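Local coordinates for protein orotidine 5'-phosphate decarboxylase (Streptomyces avermitilis, PDB 3V75) that probably catalyses the decarboxylation of orotidine 5'-phosphate to UMP, the last step of de novo UMP biosynthesis, at residues A[35-43]-A[287-295]; A[213-224]-A[233-244]. All coordinates share one frame; numbering follows the deposited sequence.

Both contacts belong to one eight-stranded parallel barrel, the TIM barrel of the OMP decarboxylase family. Contact 1 sets the loop that leads into the first strand, 42-45, against the C-terminal helix 280-299 on the outer side of the barrel; contact 2 pairs the sixth and seventh strands, 217-221 and 239-241. Their centres lie 16 Å apart, and their nearest atoms come to about 4 Å without touching. In sequence, contact 2 is nested within the loop that contact 1 closes. The predicted proton donor, Lys119, is near contact 2, its side chain about 6 Å from that of Val220, whereas contact 1 lies away from the active site.

Contact 1 of 2, residues A[35-43]-A[287-295]; sequences MDDRGPLCV and ADRFAEEIR
An apolar contact on the outer side of the barrel joins Pro40 and Leu41, in the loop between helix 27-38 and strand 42-45, to one flank of the C-terminal helix 280-299. Leu41 spans Ala287 to Ile294 along that flank. With its CG anti to the backbone N (chi1 -177°), it spreads both methyls over the helix: Leu41 CD2 lies 3.3 Å from Ala287 O, while Leu41 CD1 touches Phe290 CB at 4.0 Å and meets the end of Ile294, whose side chain runs about perpendicular to its own. Leu41 CB rests on the methyl of Ala291. Pro40 covers the next turn, its CG 3.7 Å from Ile294 CG2 and its CD 3.9 Å from Arg295 CB. Pro40 O is buried under Ile294 CD1, at 3.5 Å, and has no polar partner. In the TIM barrel this C-terminal helix packs on the outside, over the seam where the first and eighth strands meet and Cys42 makes backbone hydrogen bonds with Pro267 and Val269; Leu41 and Phe290 both also touch Val269. Gly39, with positive phi just after helix 27-38, brings the chain in close: its CA is 5.2 Å from Ala291 CA. Beside the apolar patch, a water lies 3.0 Å from Arg38 O.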
# COMPACT_ATOMS: atom_id res chain seq x y z
N MSE A 35 23.84 12.89 -0.44
CA MSE A 35 23.98 13.25 0.96
C MSE A 35 25.33 13.90 1.22
O MSE A 35 25.40 14.80 2.07
CB MSE A 35 23.72 12.07 1.90
CG MSE A 35 22.22 11.66 1.89
SE MSE A 35 21.69 10.62 3.39
CE MSE A 35 22.77 9.08 3.04
N ASP A 36 26.38 13.48 0.52
CA ASP A 36 27.69 14.14 0.68
C ASP A 36 27.61 15.59 0.16
O ASP A 36 28.14 16.53 0.77
CB ASP A 36 28.81 13.45 -0.13
CG ASP A 36 29.22 12.06 0.42
OD1 ASP A 36 29.00 11.75 1.60
OD2 ASP A 36 29.81 11.26 -0.40
N ASP A 37 26.98 15.77 -1.01
CA ASP A 37 26.98 17.06 -1.71
C ASP A 37 26.04 18.07 -1.04
O ASP A 37 26.41 19.22 -0.83
CB ASP A 37 26.53 16.89 -3.17
CG ASP A 37 27.58 16.21 -4.06
OD1 ASP A 37 28.74 16.05 -3.67
OD2 ASP A 37 27.18 15.79 -5.17
N ARG A 38 24.82 17.66 -0.72
CA ARG A 38 23.82 18.58 -0.21
C ARG A 38 23.59 18.45 1.29
O ARG A 38 22.87 19.28 1.87
CB ARG A 38 22.48 18.36 -0.93
CG ARG A 38 22.53 18.75 -2.39
CD ARG A 38 21.16 18.66 -3.00
NE ARG A 38 21.14 19.17 -4.37
CZ ARG A 38 20.02 19.42 -5.06
NH1 ARG A 38 18.83 19.21 -4.49
NH2 ARG A 38 20.10 19.90 -6.31
N GLY A 39 24.16 17.41 1.90
CA GLY A 39 24.01 17.18 3.33
C GLY A 39 23.07 16.02 3.61
O GLY A 39 22.19 15.68 2.79
N PRO A 40 23.24 15.39 4.78
CA PRO A 40 22.49 14.17 5.09
C PRO A 40 21.08 14.48 5.63
O PRO A 40 20.82 14.43 6.84
CB PRO A 40 23.36 13.47 6.15
CG PRO A 40 24.05 14.63 6.83
CD PRO A 40 24.30 15.67 5.76
N LEU A 41 20.14 14.73 4.72
CA LEU A 41 18.80 15.06 5.14
C LEU A 41 17.80 14.69 4.05
O LEU A 41 18.03 14.95 2.86
CB LEU A 41 18.69 16.56 5.43
CG LEU A 41 17.31 17.04 5.95
CD1 LEU A 41 17.06 16.43 7.28
CD2 LEU A 41 17.23 18.57 6.01
N CYS A 42 16.67 14.12 4.49
CA CYS A 42 15.50 13.92 3.65
C CYS A 42 14.36 14.72 4.27
O CYS A 42 14.14 14.63 5.48
CB CYS A 42 15.13 12.43 3.67
SG CYS A 42 13.66 12.01 2.74
N VAL A 43 13.66 15.50 3.47
CA VAL A 43 12.55 16.31 3.98
C VAL A 43 11.25 15.72 3.49
O VAL A 43 11.08 15.50 2.28
CB VAL A 43 12.68 17.80 3.55
CG1 VAL A 43 11.44 18.59 3.99
CG2 VAL A 43 13.95 18.42 4.14
N ALA A 287 15.98 23.57 7.07
CA ALA A 287 16.57 22.42 6.37
C ALA A 287 18.10 22.47 6.45
O ALA A 287 18.75 21.43 6.69
CB ALA A 287 16.11 22.38 4.91
N ASP A 288 18.70 23.63 6.23
CA ASP A 288 20.17 23.74 6.29
C ASP A 288 20.65 23.39 7.70
O ASP A 288 21.68 22.75 7.88
CB ASP A 288 20.66 25.17 5.98
CG ASP A 288 20.60 25.52 4.50
OD1 ASP A 288 20.37 24.62 3.68
OD2 ASP A 288 20.76 26.73 4.19
N ARG A 289 19.90 23.84 8.71
CA ARG A 289 20.33 23.60 10.09
C ARG A 289 20.28 22.11 10.45
O ARG A 289 21.22 21.57 11.05
CB ARG A 289 19.49 24.38 11.09
CG ARG A 289 19.75 23.91 12.51
CD ARG A 289 18.90 24.70 13.52
NE ARG A 289 17.53 24.86 13.01
CZ ARG A 289 16.46 24.14 13.35
NH1 ARG A 289 15.27 24.46 12.82
NH2 ARG A 289 16.54 23.16 14.26
N PHE A 290 19.18 21.44 10.10
CA PHE A 290 19.14 19.99 10.33
C PHE A 290 20.27 19.28 9.61
O PHE A 290 20.95 18.44 10.21
CB PHE A 290 17.80 19.38 9.91
CG PHE A 290 16.74 19.47 10.97
CD1 PHE A 290 16.71 18.54 12.00
CD2 PHE A 290 15.80 20.48 10.95
CE1 PHE A 290 15.74 18.60 12.99
CE2 PHE A 290 14.83 20.55 11.95
CZ PHE A 290 14.80 19.61 12.97
N ALA A 291 20.47 19.58 8.33
CA ALA A 291 21.49 18.87 7.57
C ALA A 291 22.85 19.10 8.20
O ALA A 291 23.69 18.17 8.31
CB ALA A 291 21.50 19.30 6.13
N GLU A 292 23.12 20.34 8.61
CA GLU A 292 24.43 20.62 9.20
C GLU A 292 24.63 19.95 10.54
O GLU A 292 25.72 19.45 10.85
CB GLU A 292 24.65 22.12 9.35
CG GLU A 292 25.96 22.45 10.03
CD GLU A 292 27.20 21.75 9.37
OE1 GLU A 292 28.17 21.38 10.09
OE2 GLU A 292 27.21 21.54 8.12
N GLU A 293 23.58 19.95 11.37
CA GLU A 293 23.72 19.30 12.67
C GLU A 293 23.92 17.80 12.54
O GLU A 293 24.69 17.20 13.32
CB GLU A 293 22.48 19.54 13.51
CG GLU A 293 22.38 20.97 13.98
CD GLU A 293 21.07 21.22 14.76
OE1 GLU A 293 20.14 20.37 14.79
OE2 GLU A 293 20.96 22.34 15.30
N ILE A 294 23.22 17.19 11.59
CA ILE A 294 23.40 15.76 11.37
C ILE A 294 24.80 15.49 10.82
O ILE A 294 25.51 14.61 11.31
CB ILE A 294 22.33 15.21 10.42
CG1 ILE A 294 20.95 15.38 11.05
CG2 ILE A 294 22.63 13.73 10.10
CD1 ILE A 294 19.79 15.16 10.08
N ARG A 295 25.23 16.28 9.82
CA ARG A 295 26.58 16.15 9.27
C ARG A 295 27.62 16.20 10.38
O ARG A 295 28.53 15.37 10.44
CB ARG A 295 26.86 17.26 8.22
CG ARG A 295 28.13 17.07 7.38
CD ARG A 295 28.81 18.41 7.06
NE ARG A 295 29.16 19.07 8.32
CZ ARG A 295 30.27 18.84 9.04
NH1 ARG A 295 31.23 18.01 8.61
NH2 ARG A 295 30.41 19.48 10.18
O HOH W 1 22.38 21.80 3.45

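Contact 2 of 2, residues A[213-224]-A[233-244]; sequences PLGSFGAVVGAT and LDINGPLLAPGI
Ala219 and Val220 pair in parallel with Leu239 and Leu240, joining neighbouring strands of the barrel whose axes run 27° apart. Ala219 is held through both its N-H and its C=O: its N donates to Pro238 O at 3.0 Å, and its O accepts from Leu240 N at 2.8 Å. Leu240 O then takes Val221 N in a straight bond (168° at the hydrogen), and Ala223 N continues to Pro242 O beyond the paired strands. On one face of the sheet Val220 and Leu240 lie side by side, pointing the same way, with Val220 CG2 4.0 Å from Leu240 CD2; Val220 CG1, anti to the backbone N, turns instead to Pro242 CD. The other face carries Ala219 and Leu239, and the methyl of Ala219 also meets Ile235 CD1 at 4.2 Å. Next to the first bridge the backbones close up at Gly218, whose CA is 2.9 Å from Pro238 O. In the loop before strand 217-221, Gly215 N donates to Asn236 O at 2.8 Å. Further out, Asn236 ND2 donates to Asn208 O and Glu211 O, while a water lies between Asn236 OD1 and Pro213 O. At the far end a second water links Pro242 O to Thr224 N, and Ala223 CB packs on Ile244 CD1 at 3.7 Å. Backbone bonds thus set the register, and the side chains on both faces add apolar packing, with Val220 near the predicted proton donor Lys119; Gly215 O is buried without a polar partner.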
# COMPACT_ATOMS: atom_id res chain seq x y z
N PRO A 213 29.45 2.37 -3.40
CA PRO A 213 29.82 2.51 -1.99
C PRO A 213 28.68 2.08 -1.08
O PRO A 213 28.87 1.93 0.14
CB PRO A 213 30.07 4.02 -1.86
CG PRO A 213 29.16 4.62 -2.85
CD PRO A 213 29.12 3.66 -4.02
N LEU A 214 27.50 1.87 -1.66
CA LEU A 214 26.31 1.56 -0.89
C LEU A 214 25.34 0.87 -1.86
O LEU A 214 25.21 1.30 -3.02
CB LEU A 214 25.68 2.86 -0.37
CG LEU A 214 24.46 2.76 0.56
CD1 LEU A 214 24.79 1.99 1.83
CD2 LEU A 214 23.87 4.13 0.88
N GLY A 215 24.61 -0.13 -1.38
CA GLY A 215 23.61 -0.80 -2.20
C GLY A 215 22.34 0.02 -2.34
O GLY A 215 22.13 1.02 -1.64
N SER A 216 21.43 -0.43 -3.21
CA SER A 216 20.20 0.30 -3.51
C SER A 216 18.98 -0.12 -2.73
O SER A 216 17.93 0.50 -2.87
CB SER A 216 19.87 0.21 -5.01
OG SER A 216 20.87 0.79 -5.81
N PHE A 217 19.12 -1.17 -1.90
CA PHE A 217 17.97 -1.77 -1.24
C PHE A 217 18.06 -1.54 0.26
O PHE A 217 18.90 -2.11 0.94
CB PHE A 217 17.81 -3.24 -1.70
CG PHE A 217 17.65 -3.31 -3.20
CD1 PHE A 217 16.43 -2.97 -3.78
CD2 PHE A 217 18.73 -3.54 -4.02
CE1 PHE A 217 16.29 -2.92 -5.18
CE2 PHE A 217 18.58 -3.51 -5.43
CZ PHE A 217 17.36 -3.19 -5.99
N GLY A 218 17.20 -0.65 0.72
CA GLY A 218 17.29 -0.17 2.11
C GLY A 218 16.13 -0.64 2.94
O GLY A 218 15.23 -1.35 2.46
N ALA A 219 16.17 -0.25 4.22
CA ALA A 219 15.12 -0.59 5.19
C ALA A 219 14.57 0.70 5.82
O ALA A 219 15.31 1.68 5.97
CB ALA A 219 15.71 -1.46 6.32
N VAL A 220 13.30 0.66 6.22
CA VAL A 220 12.75 1.70 7.08
C VAL A 220 12.99 1.25 8.54
O VAL A 220 12.58 0.15 8.94
CB VAL A 220 11.25 1.92 6.83
CG1 VAL A 220 10.74 3.04 7.77
CG2 VAL A 220 11.04 2.28 5.33
N VAL A 221 13.70 2.09 9.30
CA VAL A 221 14.08 1.80 10.69
C VAL A 221 13.86 3.08 11.48
O VAL A 221 14.55 4.09 11.26
CB VAL A 221 15.56 1.41 10.79
CG1 VAL A 221 15.95 1.07 12.24
CG2 VAL A 221 15.84 0.19 9.90
N GLY A 222 12.87 3.06 12.37
CA GLY A 222 12.50 4.25 13.12
C GLY A 222 13.59 4.73 14.07
O GLY A 222 14.14 3.92 14.85
N ALA A 223 13.90 6.04 14.00
CA ALA A 223 15.01 6.61 14.79
C ALA A 223 14.69 6.69 16.27
O ALA A 223 15.60 6.91 17.07
CB ALA A 223 15.37 8.02 14.28
N THR A 224 13.42 6.58 16.65
CA THR A 224 13.06 6.70 18.06
C THR A 224 12.96 5.34 18.76
O THR A 224 12.58 5.28 19.93
CB THR A 224 11.74 7.48 18.27
OG1 THR A 224 10.67 6.80 17.61
CG2 THR A 224 11.84 8.90 17.71
N LEU A 233 22.20 -3.81 11.64
CA LEU A 233 21.82 -2.81 10.65
C LEU A 233 22.89 -2.62 9.56
O LEU A 233 22.72 -1.76 8.68
CB LEU A 233 21.53 -1.46 11.35
CG LEU A 233 20.41 -1.52 12.38
CD1 LEU A 233 20.21 -0.10 13.02
CD2 LEU A 233 19.13 -2.02 11.75
N ASP A 234 23.96 -3.41 9.62
CA ASP A 234 25.07 -3.44 8.65
C ASP A 234 24.54 -4.15 7.39
O ASP A 234 24.99 -5.28 7.16
CB ASP A 234 26.24 -4.31 9.19
CG ASP A 234 27.55 -4.15 8.36
OD1 ASP A 234 27.53 -3.40 7.38
OD2 ASP A 234 28.59 -4.79 8.73
N ILE A 235 23.62 -3.56 6.64
CA ILE A 235 23.03 -4.24 5.46
C ILE A 235 23.59 -3.72 4.15
O ILE A 235 23.12 -4.11 3.07
CB ILE A 235 21.49 -4.14 5.46
CG1 ILE A 235 21.04 -2.68 5.38
CG2 ILE A 235 20.94 -4.82 6.71
CD1 ILE A 235 19.56 -2.48 5.06
N ASN A 236 24.60 -2.86 4.21
CA ASN A 236 25.15 -2.23 3.00
C ASN A 236 24.06 -1.59 2.14
O ASN A 236 24.10 -1.61 0.89
CB ASN A 236 26.03 -3.18 2.17
CG ASN A 236 26.78 -2.44 1.09
OD1 ASN A 236 27.22 -1.30 1.32
ND2 ASN A 236 26.91 -3.04 -0.09
N GLY A 237 23.07 -1.01 2.82
CA GLY A 237 22.03 -0.25 2.14
C GLY A 237 21.51 0.85 3.05
O GLY A 237 21.82 0.87 4.26
N PRO A 238 20.78 1.79 2.47
CA PRO A 238 20.38 2.98 3.23
C PRO A 238 19.29 2.63 4.26
O PRO A 238 18.46 1.71 4.05
CB PRO A 238 19.83 3.92 2.16
CG PRO A 238 19.38 2.99 1.02
CD PRO A 238 20.38 1.84 1.05
N LEU A 239 19.27 3.38 5.37
CA LEU A 239 18.27 3.15 6.41
C LEU A 239 17.42 4.41 6.49
O LEU A 239 17.90 5.45 6.98
CB LEU A 239 18.97 2.90 7.75
CG LEU A 239 20.00 1.76 7.76
CD1 LEU A 239 20.72 1.73 9.10
CD2 LEU A 239 19.28 0.41 7.53
N LEU A 240 16.20 4.37 5.99
CA LEU A 240 15.34 5.54 6.03
C LEU A 240 14.81 5.64 7.44
O LEU A 240 14.16 4.70 7.95
CB LEU A 240 14.19 5.39 5.04
CG LEU A 240 13.10 6.46 5.06
CD1 LEU A 240 13.70 7.81 4.62
CD2 LEU A 240 11.96 6.02 4.13
N ALA A 241 15.10 6.76 8.10
CA ALA A 241 14.80 6.87 9.52
C ALA A 241 13.82 7.99 9.77
O ALA A 241 14.22 9.14 9.92
CB ALA A 241 16.09 7.09 10.32
N PRO A 242 12.53 7.67 9.83
CA PRO A 242 11.57 8.70 10.22
C PRO A 242 11.71 9.07 11.73
O PRO A 242 12.26 8.27 12.58
CB PRO A 242 10.21 8.07 9.92
CG PRO A 242 10.46 6.61 9.77
CD PRO A 242 11.92 6.36 9.59
N GLY A 243 11.18 10.25 12.05
CA GLY A 243 11.12 10.68 13.44
C GLY A 243 12.22 11.64 13.82
O GLY A 243 12.36 11.94 15.03
N ILE A 244 13.00 12.14 12.87
CA ILE A 244 14.10 13.01 13.26
C ILE A 244 13.52 14.32 13.79
O ILE A 244 12.60 14.90 13.20
CB ILE A 244 15.04 13.29 12.09
CG1 ILE A 244 15.48 12.00 11.39
CG2 ILE A 244 16.23 14.12 12.55
CD1 ILE A 244 16.25 11.06 12.31
O HOH W 2 29.96 -1.12 0.78
O HOH W 3 10.87 6.74 14.59